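Local coordinates for protein xylulose kinase (Escherichia coli, PDB 2ITM) that phosphorylates D-xylulose to D-xylulose 5-phosphate with ATP and, less efficiently, 1-deoxy-D-xylulose, working as a homodimer of the FGGY kinase family, at residues A[100-105]-A[123-128]; A[116-121]-A[176-181]; A[388-393]-A[410-415]; A[416-421]-A[448-453]. All coordinates share one frame; numbering follows the deposited sequence.

Contact 1 of 4, residues A[100-105]-A[123-128]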
# COMPACT_ATOMS: atom_id res chain seq x y z
N ARG A 100 8.20 -27.43 7.45
CA ARG A 100 8.06 -27.90 8.81
C ARG A 100 9.37 -28.06 9.57
O ARG A 100 9.35 -28.16 10.78
CB ARG A 100 7.29 -29.21 8.85
CG ARG A 100 8.14 -30.44 8.72
CD ARG A 100 7.36 -31.73 8.71
NE ARG A 100 6.45 -31.81 7.58
CZ ARG A 100 5.64 -32.83 7.35
NH1 ARG A 100 5.62 -33.87 8.16
NH2 ARG A 100 4.85 -32.82 6.28
N CYS A 101 10.50 -28.05 8.89
CA CYS A 101 11.76 -28.45 9.52
C CYS A 101 12.85 -27.37 9.64
O CYS A 101 14.02 -27.68 9.60
CB CYS A 101 12.35 -29.68 8.84
SG CYS A 101 12.95 -29.41 7.17
N ALA A 102 12.45 -26.13 9.82
CA ALA A 102 13.41 -25.05 10.03
C ALA A 102 14.39 -25.32 11.16
O ALA A 102 15.58 -25.09 11.01
CB ALA A 102 12.71 -23.76 10.23
N GLN A 103 13.88 -25.80 12.28
CA GLN A 103 14.71 -26.05 13.45
C GLN A 103 15.81 -27.04 13.12
O GLN A 103 16.97 -26.87 13.48
CB GLN A 103 13.86 -26.60 14.58
CG GLN A 103 14.46 -26.43 15.94
CD GLN A 103 15.03 -27.71 16.49
OE1 GLN A 103 14.80 -28.77 15.95
NE2 GLN A 103 15.78 -27.60 17.57
N GLU A 104 15.43 -28.09 12.41
CA GLU A 104 16.33 -29.14 11.99
C GLU A 104 17.38 -28.62 11.04
O GLU A 104 18.49 -29.13 11.02
CB GLU A 104 15.54 -30.26 11.34
CG GLU A 104 14.86 -31.20 12.31
CD GLU A 104 13.60 -30.61 12.92
OE1 GLU A 104 13.04 -29.68 12.34
OE2 GLU A 104 13.18 -31.10 13.97
N CYS A 105 17.04 -27.61 10.27
CA CYS A 105 17.99 -27.02 9.37
C CYS A 105 19.16 -26.43 10.16
O CYS A 105 20.27 -26.59 9.82
CB CYS A 105 17.34 -25.94 8.55
SG CYS A 105 16.51 -26.43 7.09
N MET A 123 21.48 -24.50 4.10
CA MET A 123 20.48 -25.49 4.38
C MET A 123 19.10 -24.86 4.41
O MET A 123 18.89 -23.84 5.02
CB MET A 123 20.79 -26.19 5.69
CG MET A 123 19.94 -27.40 5.97
SD MET A 123 20.27 -28.79 4.91
CE MET A 123 21.91 -29.21 5.46
N MET A 124 18.17 -25.48 3.70
CA MET A 124 16.81 -25.01 3.63
C MET A 124 15.86 -26.14 3.99
O MET A 124 16.17 -27.29 3.79
CB MET A 124 16.49 -24.52 2.24
CG MET A 124 17.44 -23.49 1.72
SD MET A 124 17.04 -21.83 2.27
CE MET A 124 15.79 -21.38 1.08
N PRO A 125 14.71 -25.78 4.52
CA PRO A 125 13.75 -26.74 5.04
C PRO A 125 13.14 -27.55 3.93
O PRO A 125 12.65 -28.64 4.16
CB PRO A 125 12.68 -25.86 5.67
CG PRO A 125 13.36 -24.64 6.00
CD PRO A 125 14.47 -24.43 5.04
N GLY A 126 13.18 -27.00 2.72
CA GLY A 126 12.73 -27.68 1.53
C GLY A 126 13.64 -28.81 1.10
O GLY A 126 13.22 -29.69 0.36
N PHE A 127 14.87 -28.79 1.57
CA PHE A 127 15.84 -29.82 1.24
C PHE A 127 15.61 -31.10 2.01
O PHE A 127 15.00 -31.10 3.06
CB PHE A 127 17.26 -29.31 1.46
CG PHE A 127 17.63 -28.14 0.61
CD1 PHE A 127 18.79 -27.42 0.86
CD2 PHE A 127 16.84 -27.74 -0.44
CE1 PHE A 127 19.13 -26.35 0.09
CE2 PHE A 127 17.18 -26.68 -1.21
CZ PHE A 127 18.32 -25.98 -0.94
N THR A 128 16.10 -32.20 1.48
CA THR A 128 15.70 -33.52 1.91
C THR A 128 16.22 -33.86 3.31
O THR A 128 15.50 -34.36 4.15
CB THR A 128 16.16 -34.57 0.89
OG1 THR A 128 15.96 -34.08 -0.43
CG2 THR A 128 15.28 -35.79 0.95
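Cys105, in the first turn of helix 102-111, meets three consecutive residues of the loop between helices 115-119 and 128-138: Met123, Met124 and Pro125. Its side chain leaves the backbone aimed at that loop, and CB lies 3.9 Å from Met123 CG. The sulphur stands beside the backbone N and anti to the carbonyl carbon (chi1 -86°), which brings it against the peptide link before the proline, with SG 3.2 Å from both Met124 C and Pro125 N. This link has no N-H, so the thiol packs on a tertiary amide and on the ring carbon attached to it, SG to Pro125 CD being 3.5 Å. Pro125 also meets the residues that begin the helix, Ala102 and Cys101. Its CG lies 4.4 Å from Ala102 CB, while its CB is 3.9 Å from the SG of Cys101, the N-cap residue, whose sulphur also comes to 3.1 Å from Pro125 O. No hydrogen bond crosses the contact, a good illustration of how a loop can be fitted to a helix start largely by sulphur and proline packing. The loop supplies its own stiffness: a type I turn runs from Met124 to Phe127, closed by Phe127 N to Met124 O, and Met124 CB sits over the centre of the Phe127 ring. That ring in turn meets His78, a substrate-binding residue. Helix 128-138 lies alongside, touching Cys101 through Pro130 and holding Glu104 by a salt bridge from Arg137, while Met175, from the loop before strand 177-178, packs on Met123 and Phe127.

Contact 2 of 4, residues A[116-121]-A[176-181]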
# COMPACT_ATOMS: atom_id res chain seq x y z
N ARG A 116 28.10 -26.46 4.61
CA ARG A 116 28.01 -25.58 3.46
C ARG A 116 29.16 -25.82 2.50
O ARG A 116 29.05 -25.58 1.34
CB ARG A 116 27.88 -24.10 3.86
CG ARG A 116 26.76 -23.75 4.90
CD ARG A 116 26.47 -22.25 5.12
NE ARG A 116 25.44 -22.03 6.12
CZ ARG A 116 25.16 -20.88 6.74
NH1 ARG A 116 25.82 -19.78 6.47
NH2 ARG A 116 24.20 -20.83 7.64
N VAL A 117 30.27 -26.33 3.00
CA VAL A 117 31.42 -26.63 2.16
C VAL A 117 31.21 -27.90 1.34
O VAL A 117 31.58 -27.96 0.21
CB VAL A 117 32.71 -26.82 2.98
CG1 VAL A 117 33.63 -27.69 2.28
CG2 VAL A 117 33.39 -25.55 3.21
N ILE A 118 30.60 -28.89 1.96
CA ILE A 118 30.33 -30.15 1.32
C ILE A 118 29.16 -30.06 0.37
O ILE A 118 29.24 -30.56 -0.70
CB ILE A 118 30.08 -31.28 2.36
CG1 ILE A 118 31.24 -31.44 3.33
CG2 ILE A 118 29.84 -32.60 1.73
CD1 ILE A 118 30.89 -32.26 4.48
N THR A 119 28.08 -29.40 0.75
CA THR A 119 26.91 -29.32 -0.12
C THR A 119 26.97 -28.19 -1.12
O THR A 119 26.32 -28.26 -2.15
CB THR A 119 25.62 -29.22 0.67
OG1 THR A 119 25.58 -27.98 1.37
CG2 THR A 119 25.56 -30.26 1.76
N GLY A 120 27.74 -27.15 -0.82
CA GLY A 120 27.76 -25.96 -1.65
C GLY A 120 26.53 -25.12 -1.46
O GLY A 120 26.26 -24.23 -2.24
N ASN A 121 25.78 -25.42 -0.42
CA ASN A 121 24.52 -24.76 -0.19
C ASN A 121 24.30 -24.36 1.25
O ASN A 121 24.84 -24.97 2.16
CB ASN A 121 23.36 -25.62 -0.66
CG ASN A 121 23.32 -25.76 -2.14
OD1 ASN A 121 23.71 -26.77 -2.69
ND2 ASN A 121 22.87 -24.72 -2.80
N TRP A 176 22.74 -34.59 1.04
CA TRP A 176 23.58 -35.70 1.45
C TRP A 176 24.71 -35.89 0.46
O TRP A 176 25.63 -36.66 0.70
CB TRP A 176 22.77 -37.01 1.57
CG TRP A 176 21.71 -37.03 2.62
CD1 TRP A 176 21.84 -36.67 3.92
CD2 TRP A 176 20.35 -37.42 2.46
NE1 TRP A 176 20.65 -36.83 4.59
CE2 TRP A 176 19.71 -37.29 3.70
CE3 TRP A 176 19.59 -37.87 1.37
CZ2 TRP A 176 18.37 -37.60 3.89
CZ3 TRP A 176 18.27 -38.16 1.57
CH2 TRP A 176 17.67 -38.03 2.82
N LEU A 177 24.63 -35.20 -0.67
CA LEU A 177 25.64 -35.31 -1.72
C LEU A 177 26.83 -34.38 -1.55
O LEU A 177 26.70 -33.20 -1.28
CB LEU A 177 25.03 -35.14 -3.11
CG LEU A 177 25.97 -35.57 -4.24
CD1 LEU A 177 25.93 -37.07 -4.45
CD2 LEU A 177 25.66 -34.83 -5.51
N ASP A 178 28.01 -34.94 -1.73
CA ASP A 178 29.20 -34.14 -1.94
C ASP A 178 29.28 -33.65 -3.37
O ASP A 178 29.64 -34.39 -4.26
CB ASP A 178 30.45 -34.94 -1.58
CG ASP A 178 31.69 -34.09 -1.57
OD1 ASP A 178 31.95 -33.38 -2.55
OD2 ASP A 178 32.47 -34.06 -0.61
N VAL A 179 28.95 -32.39 -3.58
CA VAL A 179 28.66 -31.88 -4.91
C VAL A 179 29.91 -31.79 -5.77
O VAL A 179 29.85 -32.02 -6.97
CB VAL A 179 27.94 -30.54 -4.86
CG1 VAL A 179 27.82 -29.95 -6.23
CG2 VAL A 179 26.58 -30.69 -4.23
N ALA A 180 31.04 -31.47 -5.15
CA ALA A 180 32.34 -31.53 -5.80
C ALA A 180 32.68 -32.91 -6.32
O ALA A 180 33.19 -33.06 -7.39
CB ALA A 180 33.43 -31.05 -4.85
N LYS A 181 32.37 -33.93 -5.53
CA LYS A 181 32.86 -35.29 -5.79
C LYS A 181 31.84 -36.15 -6.52
O LYS A 181 32.14 -37.26 -6.91
CB LYS A 181 33.31 -35.97 -4.50
CG LYS A 181 34.45 -35.27 -3.79
CD LYS A 181 35.23 -36.23 -2.93
CE LYS A 181 36.10 -35.50 -1.91
NZ LYS A 181 36.29 -36.30 -0.69
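Ile118 and Asp178 meet side chain to side chain at about a right angle, with Ile118 CG2 3.8 Å from Asp178 OD2. The backbones join through one weak hydrogen bond, Val179 N to Ile118 O at 3.4 Å, long but nearly straight (166°). Val179 CG2 presses to 3.2 Å from Thr119 O. This joins the C-terminal end of helix 115-119 to the small antiparallel pair 177-178 and 183-184 in the N-terminal family domain. Behind this first shell, Asp178 uses its other oxygen within its own segment: OD1 accepts from Lys181 N at 3.1 Å, the donor lying above the carboxylate plane, in an Asx motif at the bend between the two strands. Replacing Asp178 with an alanine would probably cost Lys181 N its side-chain acceptor, with the weak bond to Asp178 O remaining, and open a gap beside Ile118 CG2. Further out, Cys278 and Ala172 pack on Leu177 and Val179. Chemically, the carbonyls at the C-terminal end of a helix probably present an enhanced negative potential. Here they meet a weakly bonded N-H and a methyl, while another methyl lies on a carboxylate oxygen, which suggests that the fit rests more on packing than on strong polar bonds.

Contact 3 of 4, residues A[388-393]-A[410-415]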
# COMPACT_ATOMS: atom_id res chain seq x y z
N GLN A 388 28.22 -14.67 -21.74
CA GLN A 388 28.28 -13.88 -22.96
C GLN A 388 26.92 -13.33 -23.30
O GLN A 388 26.77 -12.22 -23.79
CB GLN A 388 28.75 -14.72 -24.12
CG GLN A 388 29.95 -15.58 -23.87
CD GLN A 388 30.26 -16.48 -25.05
OE1 GLN A 388 30.12 -16.06 -26.19
NE2 GLN A 388 30.68 -17.69 -24.78
N SER A 389 25.91 -14.15 -23.06
CA SER A 389 24.54 -13.74 -23.20
C SER A 389 23.69 -14.45 -22.16
O SER A 389 24.13 -15.41 -21.58
CB SER A 389 24.04 -14.05 -24.60
OG SER A 389 23.64 -12.88 -25.27
N VAL A 390 22.49 -13.95 -21.97
CA VAL A 390 21.51 -14.64 -21.18
C VAL A 390 20.31 -15.00 -22.04
O VAL A 390 19.67 -14.15 -22.60
CB VAL A 390 21.09 -13.79 -19.98
CG1 VAL A 390 19.87 -14.37 -19.33
CG2 VAL A 390 22.21 -13.68 -19.00
N THR A 391 20.06 -16.29 -22.13
CA THR A 391 18.85 -16.78 -22.72
C THR A 391 17.62 -16.38 -21.95
O THR A 391 17.54 -16.58 -20.75
CB THR A 391 18.91 -18.28 -22.94
OG1 THR A 391 19.44 -18.54 -24.24
CG2 THR A 391 17.53 -18.84 -23.06
N LEU A 392 16.65 -15.84 -22.66
CA LEU A 392 15.49 -15.26 -22.04
C LEU A 392 14.25 -15.93 -22.59
O LEU A 392 13.95 -15.84 -23.75
CB LEU A 392 15.47 -13.76 -22.31
CG LEU A 392 14.46 -12.86 -21.62
CD1 LEU A 392 14.50 -12.97 -20.12
CD2 LEU A 392 14.68 -11.46 -22.05
N ILE A 393 13.53 -16.64 -21.72
CA ILE A 393 12.34 -17.35 -22.12
C ILE A 393 11.23 -17.21 -21.09
O ILE A 393 11.44 -16.70 -20.01
CB ILE A 393 12.65 -18.83 -22.36
CG1 ILE A 393 13.28 -19.44 -21.12
CG2 ILE A 393 13.56 -19.00 -23.55
CD1 ILE A 393 12.96 -20.84 -20.95
N SER A 410 20.12 -3.88 -17.04
CA SER A 410 21.02 -4.89 -16.54
C SER A 410 22.42 -4.81 -17.09
O SER A 410 23.35 -5.31 -16.49
CB SER A 410 20.45 -6.28 -16.78
OG SER A 410 20.64 -6.69 -18.10
N GLY A 411 22.57 -4.21 -18.26
CA GLY A 411 23.85 -4.20 -18.93
C GLY A 411 24.16 -5.52 -19.60
O GLY A 411 25.28 -5.79 -19.97
N GLN A 412 23.13 -6.34 -19.73
CA GLN A 412 23.28 -7.70 -20.19
C GLN A 412 22.62 -7.89 -21.53
O GLN A 412 21.51 -7.44 -21.75
CB GLN A 412 22.63 -8.64 -19.18
CG GLN A 412 23.29 -9.96 -19.07
CD GLN A 412 24.62 -9.89 -18.39
OE1 GLN A 412 24.80 -9.10 -17.47
NE2 GLN A 412 25.56 -10.72 -18.83
N GLN A 413 23.31 -8.56 -22.44
CA GLN A 413 22.71 -8.98 -23.70
C GLN A 413 21.67 -10.08 -23.49
O GLN A 413 21.99 -11.16 -23.00
CB GLN A 413 23.77 -9.44 -24.68
CG GLN A 413 23.20 -10.03 -25.96
CD GLN A 413 24.26 -10.51 -26.92
OE1 GLN A 413 24.28 -11.68 -27.31
NE2 GLN A 413 25.13 -9.62 -27.32
N LEU A 414 20.43 -9.82 -23.86
CA LEU A 414 19.37 -10.80 -23.67
C LEU A 414 18.88 -11.41 -24.97
O LEU A 414 18.29 -10.74 -25.81
CB LEU A 414 18.22 -10.17 -22.87
CG LEU A 414 18.60 -9.42 -21.60
CD1 LEU A 414 17.43 -8.78 -20.97
CD2 LEU A 414 19.32 -10.32 -20.68
N ASP A 415 19.13 -12.71 -25.12
CA ASP A 415 18.74 -13.47 -26.30
C ASP A 415 17.33 -14.05 -26.14
O ASP A 415 17.12 -15.02 -25.38
CB ASP A 415 19.68 -14.65 -26.53
CG ASP A 415 21.08 -14.22 -26.92
OD1 ASP A 415 21.23 -13.19 -27.59
OD2 ASP A 415 22.03 -14.93 -26.57
O HOH W 1 25.39 -10.62 -21.64
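Asp415 carries CG beside its backbone N (chi1 -67°) and Gln413 sends CG anti to its own N (chi1 174°); these torsions start both side chains toward Ser389, and an extended chain carries Gln413 the rest of the way. They meet at the parallel strand pair of a beta-alpha-beta unit, strand 390-393, helix 400-410 and strand 414-417, in the sheet of the C-terminal actin-like domain. Ser389 OG donates to Gln413 OE1 at a modelled 2.5 Å, a very short value, and the Asp415 carboxylate is also modelled close by, so the placing of this hydroxyl is doubtful for both neighbours. The strands are laced by three backbone bonds: Val390 N to Gln413 O at 3.0 Å, Asp415 N to Val390 O at 3.0 Å, and Leu392 N to Asp415 O at 2.9 Å. Val390 and Leu414 share one face, with Val390 CB 4.0 Å from Leu414 CD2, and Leu406 and Ala407 of the crossover helix pack on Leu414 there. Leu392 CD2 adds to this apolar patch, 3.9 Å from Leu414 CB. Thr391 and Asp415 share the other face, where Asp415 OD1 bonds Ser454 OG of the next strand. An alanine at Asp415 would probably leave the Ser454 hydroxyl without this acceptor and Ser389 without a carboxylate beside it. Where the strands part, a water accepts from Gln413 N at 3.0 Å and donates weakly to Gln388 O.

Contact 4 of 4, residues A[416-421]-A[448-453]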
# COMPACT_ATOMS: atom_id res chain seq x y z
N TYR A 416 16.37 -13.48 -26.85
CA TYR A 416 15.01 -13.99 -26.83
C TYR A 416 14.85 -15.20 -27.74
O TYR A 416 15.20 -15.17 -28.91
CB TYR A 416 14.02 -12.92 -27.22
CG TYR A 416 12.59 -13.33 -27.07
CD1 TYR A 416 12.14 -13.96 -25.93
CD2 TYR A 416 11.67 -13.08 -28.07
CE1 TYR A 416 10.84 -14.33 -25.79
CE2 TYR A 416 10.37 -13.44 -27.94
CZ TYR A 416 9.95 -14.07 -26.80
OH TYR A 416 8.64 -14.43 -26.67
N ARG A 417 14.32 -16.27 -27.17
CA ARG A 417 14.02 -17.46 -27.94
C ARG A 417 12.60 -17.94 -27.65
O ARG A 417 12.04 -17.60 -26.62
CB ARG A 417 15.03 -18.55 -27.61
CG ARG A 417 16.47 -18.09 -27.57
CD ARG A 417 17.43 -19.18 -27.21
NE ARG A 417 18.82 -18.77 -27.32
CZ ARG A 417 19.54 -18.83 -28.42
NH1 ARG A 417 19.02 -19.28 -29.54
NH2 ARG A 417 20.80 -18.43 -28.41
N THR A 418 12.04 -18.72 -28.56
CA THR A 418 10.73 -19.33 -28.37
C THR A 418 10.84 -20.81 -28.07
O THR A 418 11.78 -21.47 -28.48
CB THR A 418 9.86 -19.14 -29.61
OG1 THR A 418 10.70 -18.98 -30.76
CG2 THR A 418 9.11 -17.85 -29.54
N GLY A 419 9.87 -21.34 -27.34
CA GLY A 419 9.75 -22.77 -27.19
C GLY A 419 10.23 -23.27 -25.84
O GLY A 419 10.56 -24.44 -25.68
N GLY A 420 10.24 -22.39 -24.86
CA GLY A 420 10.53 -22.79 -23.53
C GLY A 420 9.26 -23.24 -22.85
O GLY A 420 9.22 -23.42 -21.65
N ASP A 421 8.21 -23.40 -23.65
CA ASP A 421 6.93 -23.89 -23.17
C ASP A 421 7.01 -25.30 -22.62
O ASP A 421 6.44 -25.60 -21.59
CB ASP A 421 5.85 -23.77 -24.25
CG ASP A 421 6.26 -24.36 -25.57
OD1 ASP A 421 7.27 -23.92 -26.14
OD2 ASP A 421 5.62 -25.26 -26.14
N GLN A 448 20.27 -25.29 -29.06
CA GLN A 448 19.59 -24.14 -28.50
C GLN A 448 18.23 -23.98 -29.14
O GLN A 448 18.02 -24.48 -30.24
CB GLN A 448 20.41 -22.90 -28.72
CG GLN A 448 20.76 -22.21 -27.46
CD GLN A 448 22.23 -22.21 -27.22
OE1 GLN A 448 22.80 -23.23 -26.87
NE2 GLN A 448 22.86 -21.07 -27.42
N LEU A 449 17.31 -23.32 -28.47
CA LEU A 449 16.08 -22.93 -29.11
C LEU A 449 16.32 -21.86 -30.15
O LEU A 449 17.38 -21.25 -30.19
CB LEU A 449 15.04 -22.45 -28.11
CG LEU A 449 14.75 -23.36 -26.92
CD1 LEU A 449 14.35 -22.54 -25.74
CD2 LEU A 449 13.70 -24.39 -27.24
N PRO A 450 15.33 -21.64 -31.00
CA PRO A 450 15.44 -20.65 -32.06
C PRO A 450 15.64 -19.24 -31.51
O PRO A 450 14.83 -18.76 -30.73
CB PRO A 450 14.09 -20.75 -32.75
CG PRO A 450 13.41 -21.93 -32.14
CD PRO A 450 14.40 -22.71 -31.36
N LEU A 451 16.74 -18.62 -31.92
CA LEU A 451 16.98 -17.21 -31.68
C LEU A 451 15.98 -16.29 -32.36
O LEU A 451 15.92 -16.21 -33.58
CB LEU A 451 18.40 -16.83 -32.09
CG LEU A 451 19.18 -16.01 -31.07
CD1 LEU A 451 20.33 -15.27 -31.71
CD2 LEU A 451 18.29 -15.07 -30.33
N GLU A 452 15.20 -15.58 -31.57
CA GLU A 452 14.15 -14.74 -32.08
C GLU A 452 14.59 -13.28 -32.21
O GLU A 452 14.31 -12.63 -33.19
CB GLU A 452 12.93 -14.83 -31.17
CG GLU A 452 11.65 -14.33 -31.80
CD GLU A 452 11.32 -15.03 -33.10
OE1 GLU A 452 11.03 -16.24 -33.06
OE2 GLU A 452 11.34 -14.37 -34.15
N GLN A 453 15.30 -12.79 -31.19
CA GLN A 453 15.80 -11.43 -31.18
C GLN A 453 16.83 -11.25 -30.07
O GLN A 453 16.65 -11.73 -28.96
CB GLN A 453 14.66 -10.42 -30.97
CG GLN A 453 15.12 -8.95 -30.94
CD GLN A 453 14.01 -7.96 -30.73
OE1 GLN A 453 12.90 -8.33 -30.36
NE2 GLN A 453 14.29 -6.70 -30.96
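Tyr416 O takes hydrogen bonds from two successive residues of the partner strand, Glu452 N at 2.7 Å and Gln453 N at 3.3 Å, the signature of a classic beta bulge. Tyr416 N returns a bond to Gln453 O at 2.8 Å, and the antiparallel register slips by one before Arg417 pairs with Leu451. Strand 451-455 is the outermost of its sheet within this chain, beside 414-417. Next to the bulge the Glu452 and Tyr416 side chains lie side by side, pointing the same way, ring and carboxylate planes 63° apart, with Glu452 CB 3.8 Å from Tyr416 CD2. Arg417 dominates the other face. Its chain is extended from CG to NE, and the guanidinium at its end is sandwiched, with Leu451 CG over one face and Gln448 CG over the centre of the opposite face, 3.7 Å above the plane. At the edge, NH1 gives a short but bent and therefore weak bond to Leu449 O (2.6 Å, 127°). Beyond the strand, Leu449 CB packs 3.4 Å from Thr418 O, and its CD2 lies 3.5 Å from Gly419 O. Thr391 OG1 of strand 390-393 accepts from Arg417 NE, while Arg403 of helix 400-410 makes a cation-pi contact with the Tyr416 ring and hydrogen-bonds Gln453 OE1. The arginine charge is thus met by carbonyl and hydroxyl dipoles between apolar chains and is likely to be stabilised by several modest contacts.

Overall arrangement
The four contacts form two pairs, contacts 1 and 2 in the N-terminal family domain, contacts 3 and 4 in one sheet of the other half. Contacts 1 and 2 interleave along the chain and touch where Thr128 CG2 packs 3.8 Å from Trp176 CH2. Contacts 3 and 4 follow in series and share strand 414-417, so that strands 390-393, 414-417 and 451-455 lie consecutively; Ile393 CD1 also packs 4.0 Å from Gly420 CA. Between the pairs, nearest atoms are about 20 to 22 Å apart. Contact 1 is closest to the substrate, the Met124 side chain being about 8 Å from bound D-xylulose, with Val179 of contact 2 at about 12 Å. Gly420 of contact 4 lies about 12 Å from the side chain of Asp6, inferred to be important for activity.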